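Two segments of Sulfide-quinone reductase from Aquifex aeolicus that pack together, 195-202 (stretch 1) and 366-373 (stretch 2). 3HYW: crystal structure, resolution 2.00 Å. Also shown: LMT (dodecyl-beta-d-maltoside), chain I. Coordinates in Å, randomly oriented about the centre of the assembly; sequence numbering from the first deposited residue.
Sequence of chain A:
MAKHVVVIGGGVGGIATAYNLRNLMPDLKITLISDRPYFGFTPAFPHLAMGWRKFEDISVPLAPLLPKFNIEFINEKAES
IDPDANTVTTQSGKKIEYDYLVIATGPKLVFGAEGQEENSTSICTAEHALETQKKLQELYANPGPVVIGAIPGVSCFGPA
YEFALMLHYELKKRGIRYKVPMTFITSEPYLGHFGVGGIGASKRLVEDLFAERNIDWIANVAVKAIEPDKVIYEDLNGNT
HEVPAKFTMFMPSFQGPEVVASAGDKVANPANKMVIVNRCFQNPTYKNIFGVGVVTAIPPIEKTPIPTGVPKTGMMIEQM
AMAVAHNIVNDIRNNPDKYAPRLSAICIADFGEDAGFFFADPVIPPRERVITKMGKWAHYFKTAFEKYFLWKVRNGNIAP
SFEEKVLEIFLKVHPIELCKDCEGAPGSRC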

ATOM      1  N   GLY A 195     -18.802  -1.786  -4.294  1.00 31.80           N
ATOM      2  CA  GLY A 195     -19.639  -2.315  -5.375  1.00 32.06           C
ATOM      3  C   GLY A 195     -19.374  -1.628  -6.715  1.00 32.28           C
ATOM      4  O   GLY A 195     -20.177  -1.733  -7.643  1.00 32.42           O
ATOM      5  N   VAL A 196     -18.252  -0.917  -6.818  1.00 32.33           N
ATOM      6  CA  VAL A 196     -17.895  -0.211  -8.058  1.00 32.40           C
ATOM      7  C   VAL A 196     -16.471  -0.494  -8.550  1.00 32.13           C
ATOM      8  O   VAL A 196     -15.989   0.164  -9.485  1.00 31.98           O
ATOM      9  CB  VAL A 196     -18.109   1.337  -7.932  1.00 32.57           C
ATOM     10  CG1 VAL A 196     -19.545   1.666  -7.574  1.00 32.60           C
ATOM     11  CG2 VAL A 196     -17.157   1.936  -6.910  1.00 33.06           C
ATOM     12  N   GLY A 197     -15.801  -1.465  -7.922  1.00 31.94           N
ATOM     13  CA  GLY A 197     -14.406  -1.788  -8.239  1.00 31.73           C
ATOM     14  C   GLY A 197     -13.437  -0.706  -7.794  1.00 31.63           C
ATOM     15  O   GLY A 197     -12.386  -0.505  -8.402  1.00 31.79           O
ATOM     16  N   GLY A 198     -13.792  -0.005  -6.722  1.00 31.72           N
ATOM     17  CA  GLY A 198     -12.951   1.060  -6.191  1.00 31.58           C
ATOM     18  C   GLY A 198     -13.126   2.377  -6.928  1.00 31.56           C
ATOM     19  O   GLY A 198     -13.611   2.414  -8.069  1.00 31.16           O
ATOM     20  N   ILE A 199     -12.739   3.461  -6.258  1.00 31.47           N
ATOM     21  CA  ILE A 199     -12.725   4.790  -6.852  1.00 31.44           C
ATOM     22  C   ILE A 199     -11.339   5.347  -6.608  1.00 31.49           C
ATOM     23  O   ILE A 199     -10.991   5.693  -5.479  1.00 30.98           O
ATOM     24  CB  ILE A 199     -13.819   5.717  -6.248  1.00 31.33           C
ATOM     25  CG1 ILE A 199     -15.220   5.164  -6.563  1.00 31.78           C
ATOM     26  CG2 ILE A 199     -13.690   7.129  -6.807  1.00 31.53           C
ATOM     27  CD1 ILE A 199     -16.317   5.650  -5.619  1.00 33.78           C
ATOM     28  N   GLY A 200     -10.542   5.415  -7.671  1.00 32.03           N
ATOM     29  CA  GLY A 200      -9.125   5.767  -7.548  1.00 32.33           C
ATOM     30  C   GLY A 200      -8.480   4.864  -6.516  1.00 32.71           C
ATOM     31  O   GLY A 200      -8.739   3.661  -6.491  1.00 33.04           O
ATOM     32  N   ALA A 201      -7.676   5.451  -5.639  1.00 33.20           N
ATOM     33  CA  ALA A 201      -7.030   4.706  -4.562  1.00 33.42           C
ATOM     34  C   ALA A 201      -7.885   4.624  -3.285  1.00 33.53           C
ATOM     35  O   ALA A 201      -7.372   4.801  -2.180  1.00 33.58           O
ATOM     36  CB  ALA A 201      -5.649   5.307  -4.266  1.00 33.71           C
ATOM     37  N   SER A 202      -9.182   4.332  -3.437  1.00 33.53           N
ATOM     38  CA  SER A 202     -10.094   4.201  -2.291  1.00 33.63           C
ATOM     39  C   SER A 202      -9.744   3.038  -1.352  1.00 34.32           C
ATOM     40  O   SER A 202      -9.962   3.132  -0.146  1.00 34.65           O
ATOM     41  CB  SER A 202     -11.551   4.072  -2.760  1.00 33.60           C
ATOM     42  OG  SER A 202     -11.716   2.962  -3.629  1.00 32.29           O
ATOM     43  N   PRO A 366     -15.862   2.123 -18.468  1.00 35.43           N
ATOM     44  CA  PRO A 366     -14.650   2.952 -18.321  1.00 35.21           C
ATOM     45  C   PRO A 366     -14.939   4.380 -17.848  1.00 34.97           C
ATOM     46  O   PRO A 366     -15.914   4.996 -18.277  1.00 34.40           O
ATOM     47  CB  PRO A 366     -14.053   2.976 -19.735  1.00 35.08           C
ATOM     48  CG  PRO A 366     -14.786   1.913 -20.503  1.00 35.43           C
ATOM     49  CD  PRO A 366     -16.134   1.816 -19.883  1.00 35.57           C
ATOM     50  N   ARG A 367     -14.088   4.890 -16.966  1.00 34.67           N
ATOM     51  CA  ARG A 367     -14.295   6.212 -16.384  1.00 34.71           C
ATOM     52  C   ARG A 367     -13.471   7.280 -17.090  1.00 34.94           C
ATOM     53  O   ARG A 367     -12.352   7.020 -17.537  1.00 34.50           O
ATOM     54  CB  ARG A 367     -13.962   6.196 -14.892  1.00 34.73           C
ATOM     55  CG  ARG A 367     -14.712   5.147 -14.105  1.00 33.92           C
ATOM     56  CD  ARG A 367     -14.770   5.510 -12.643  1.00 33.83           C
ATOM     57  NE  ARG A 367     -15.660   4.618 -11.903  1.00 32.43           N
ATOM     58  CZ  ARG A 367     -15.263   3.769 -10.957  1.00 33.19           C
ATOM     59  NH1 ARG A 367     -16.153   3.003 -10.345  1.00 30.50           N
ATOM     60  NH2 ARG A 367     -13.981   3.697 -10.607  1.00 31.44           N
ATOM     61  N   GLU A 368     -14.040   8.481 -17.194  1.00 35.22           N
ATOM     62  CA  GLU A 368     -13.307   9.640 -17.690  1.00 35.60           C
ATOM     63  C   GLU A 368     -12.398  10.178 -16.581  1.00 35.35           C
ATOM     64  O   GLU A 368     -11.256  10.544 -16.837  1.00 35.04           O
ATOM     65  CB  GLU A 368     -14.270  10.723 -18.197  1.00 35.97           C
ATOM     66  CG  GLU A 368     -13.679  11.679 -19.242  1.00 38.45           C
ATOM     67  CD  GLU A 368     -13.572  11.084 -20.655  1.00 40.77           C
ATOM     68  OE1 GLU A 368     -14.111   9.981 -20.909  1.00 42.53           O
ATOM     69  OE2 GLU A 368     -12.948  11.732 -21.523  1.00 41.72           O
ATOM     70  N   ARG A 369     -12.904  10.214 -15.348  1.00 35.26           N
ATOM     71  CA  ARG A 369     -12.091  10.642 -14.208  1.00 35.16           C
ATOM     72  C   ARG A 369     -12.650  10.233 -12.856  1.00 34.47           C
ATOM     73  O   ARG A 369     -13.832   9.887 -12.723  1.00 34.36           O
ATOM     74  CB  ARG A 369     -11.836  12.161 -14.233  1.00 35.11           C
ATOM     75  CG  ARG A 369     -13.060  13.031 -13.969  1.00 35.89           C
ATOM     76  CD  ARG A 369     -12.693  14.522 -13.963  1.00 36.16           C
ATOM     77  NE  ARG A 369     -11.942  14.904 -15.162  1.00 38.56           N
ATOM     78  CZ  ARG A 369     -12.482  15.150 -16.357  1.00 39.43           C
ATOM     79  NH1 ARG A 369     -13.799  15.066 -16.543  1.00 39.04           N
ATOM     80  NH2 ARG A 369     -11.697  15.479 -17.374  1.00 39.88           N
ATOM     81  N   VAL A 370     -11.771  10.260 -11.861  1.00 34.18           N
ATOM     82  CA  VAL A 370     -12.154  10.089 -10.467  1.00 34.56           C
ATOM     83  C   VAL A 370     -11.447  11.144  -9.618  1.00 35.07           C
ATOM     84  O   VAL A 370     -10.409  11.676 -10.014  1.00 34.21           O
ATOM     85  CB  VAL A 370     -11.813   8.671  -9.906  1.00 34.44           C
ATOM     86  CG1 VAL A 370     -12.586   7.580 -10.636  1.00 34.65           C
ATOM     87  CG2 VAL A 370     -10.308   8.401  -9.938  1.00 34.40           C
ATOM     88  N   ILE A 371     -12.029  11.449  -8.461  1.00 35.89           N
ATOM     89  CA  ILE A 371     -11.350  12.237  -7.428  1.00 37.04           C
ATOM     90  C   ILE A 371     -11.536  11.536  -6.092  1.00 37.47           C
ATOM     91  O   ILE A 371     -12.652  11.167  -5.739  1.00 37.25           O
ATOM     92  CB  ILE A 371     -11.884  13.699  -7.336  1.00 36.88           C
ATOM     93  CG1 ILE A 371     -11.689  14.427  -8.673  1.00 37.06           C
ATOM     94  CG2 ILE A 371     -11.174  14.460  -6.203  1.00 36.73           C
ATOM     95  CD1 ILE A 371     -12.360  15.791  -8.762  1.00 37.82           C
ATOM     96  N   THR A 372     -10.437  11.331  -5.371  1.00 38.10           N
ATOM     97  CA  THR A 372     -10.478  10.726  -4.043  1.00 39.44           C
ATOM     98  C   THR A 372      -9.703  11.596  -3.072  1.00 40.17           C
ATOM     99  O   THR A 372      -8.480  11.744  -3.183  1.00 40.04           O
ATOM    100  CB  THR A 372      -9.893   9.310  -4.020  1.00 39.25           C
ATOM    101  OG1 THR A 372      -8.549   9.337  -4.528  1.00 41.14           O
ATOM    102  CG2 THR A 372     -10.718   8.407  -4.862  1.00 39.49           C
ATOM    103  N   LYS A 373     -10.433  12.189  -2.136  1.00 40.85           N
ATOM    104  CA  LYS A 373      -9.860  13.154  -1.211  1.00 41.98           C
ATOM    105  C   LYS A 373     -10.454  12.951   0.166  1.00 42.17           C
ATOM    106  O   LYS A 373     -11.495  12.311   0.321  1.00 41.82           O
ATOM    107  CB  LYS A 373     -10.106  14.587  -1.697  1.00 41.61           C
ATOM    108  CG  LYS A 373      -9.207  14.989  -2.855  1.00 42.88           C
ATOM    109  CD  LYS A 373      -9.433  16.420  -3.305  1.00 42.97           C
ATOM    110  CE  LYS A 373      -8.403  16.815  -4.361  1.00 45.37           C
ATOM    111  NZ  LYS A 373      -8.625  18.193  -4.885  1.00 46.40           N
TER
HETATM  112  C1B LMT I 600      -8.251  21.007   1.526  0.50 57.04           C
HETATM  113  C2B LMT I 600      -8.424  22.151   2.539  0.50 57.28           C
HETATM  114  C3B LMT I 600      -7.149  22.980   2.688  0.50 57.62           C
HETATM  115  C4B LMT I 600      -5.961  22.070   2.983  0.50 57.66           C
HETATM  116  C5B LMT I 600      -5.835  21.027   1.866  0.50 57.66           C
HETATM  117  C6B LMT I 600      -4.649  20.085   2.074  0.50 57.92           C
HETATM  118  O1B LMT I 600      -8.298  21.490   0.177  0.50 56.41           O
HETATM  119  O2B LMT I 600      -9.514  23.001   2.163  0.50 57.14           O
HETATM  120  O3B LMT I 600      -7.305  23.937   3.743  0.50 57.74           O
HETATM  121  O4' LMT I 600      -4.769  22.857   3.106  0.50 57.61           O
HETATM  122  O5B LMT I 600      -7.046  20.258   1.777  0.50 57.35           O
HETATM  123  O6B LMT I 600      -4.894  19.214   3.185  0.50 58.22           O
HETATM  124  C1' LMT I 600     -10.894  20.502  -3.029  0.50 54.98           C
HETATM  125  C2' LMT I 600     -11.503  21.172  -1.797  0.50 55.05           C
HETATM  126  C3' LMT I 600     -10.434  21.844  -0.940  0.50 55.25           C
HETATM  127  C4' LMT I 600      -9.321  20.853  -0.596  0.50 55.58           C
HETATM  128  C5' LMT I 600      -8.760  20.277  -1.898  0.50 55.46           C
HETATM  129  C6' LMT I 600      -7.644  19.269  -1.646  0.50 55.68           C
HETATM  130  O1' LMT I 600     -11.912  19.726  -3.662  0.50 54.87           O
HETATM  131  O2' LMT I 600     -12.481  22.139  -2.191  0.50 55.19           O
HETATM  132  O3' LMT I 600     -11.038  22.348   0.254  0.50 55.23           O
HETATM  133  O5' LMT I 600      -9.813  19.643  -2.638  0.50 55.24           O
HETATM  134  O6' LMT I 600      -6.493  19.626  -2.422  0.50 55.81           O
HETATM  135  C1  LMT I 600     -11.755  19.602  -5.078  0.50 54.27           C
HETATM  136  C2  LMT I 600     -12.965  20.181  -5.807  0.50 53.75           C
HETATM  137  C3  LMT I 600     -14.268  19.487  -5.418  0.50 53.14           C
HETATM  138  C4  LMT I 600     -15.424  19.982  -6.280  0.50 52.61           C
HETATM  139  C5  LMT I 600     -16.728  20.029  -5.493  0.50 52.13           C
HETATM  140  C6  LMT I 600     -17.903  20.332  -6.417  0.50 51.88           C
HETATM  141  C7  LMT I 600     -19.135  20.764  -5.629  0.50 51.59           C
HETATM  142  C8  LMT I 600     -19.442  22.244  -5.836  0.50 51.28           C
HETATM  143  C9  LMT I 600     -18.849  23.093  -4.716  0.50 50.96           C
HETATM  144  C10 LMT I 600     -18.924  24.577  -5.050  0.50 50.76           C
HETATM  145  C11 LMT I 600     -19.886  25.302  -4.118  0.50 50.58           C
HETATM  146  C12 LMT I 600     -19.406  26.708  -3.838  0.50 50.66           C

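The most unusual feature of this contact is that a single arginine supplies every hydrogen bond between the stretches, and it spends them on backbone carbonyls of a glycine-rich loop. Arg 367 points its CA-to-CB bond toward stretch 1. At the tip, Arg 367 NH2 donates to Gly 198 O at 2.9 Å with a fairly straight angle of 153°, and Arg 367 NH1 donates to Val 196 O at 3.0 Å with a more bent 132°. Gly 198 O lies near the guanidinium plane, at its edge, where the N-H bonds point; Val 196 O sits obliquely. Ile 199 covers one face of the group, its CG1 4.5 Å from Arg 367 NH1, so the charged tip has an apolar neighbour as well as carbonyl acceptors. The loop can present those carbonyls through a backbone with positive phi at Gly 197 and Gly 198, a region that favours glycine.

Farther along, the contact turns apolar. Strand residues Val 370 and Thr 372 both point toward the loop, while Ile 371 between them points away, the usual strand alternation. Ile 199 CG2 packs 3.9 Å from Val 370 CB. Gly 200 brings its CA to 3.7 Å from Val 370 CG2, and its want of a side chain matters here: an ideally placed CB would lie 3.1 Å from Thr 372 CG2 and 3.3 Å from Val 370 CG2, both tight. Its phi of 52° also favours glycine.

Within the loop, Ile 199 N donates to Ser 202 OG at 2.9 Å and a nearly linear 171°, tying the residue that packs on the strand to the helix beginning just after Ala 201, the N-cap. The rule is economical: one long donor reads the loop's backbone, and glycine allows close approach to the strand.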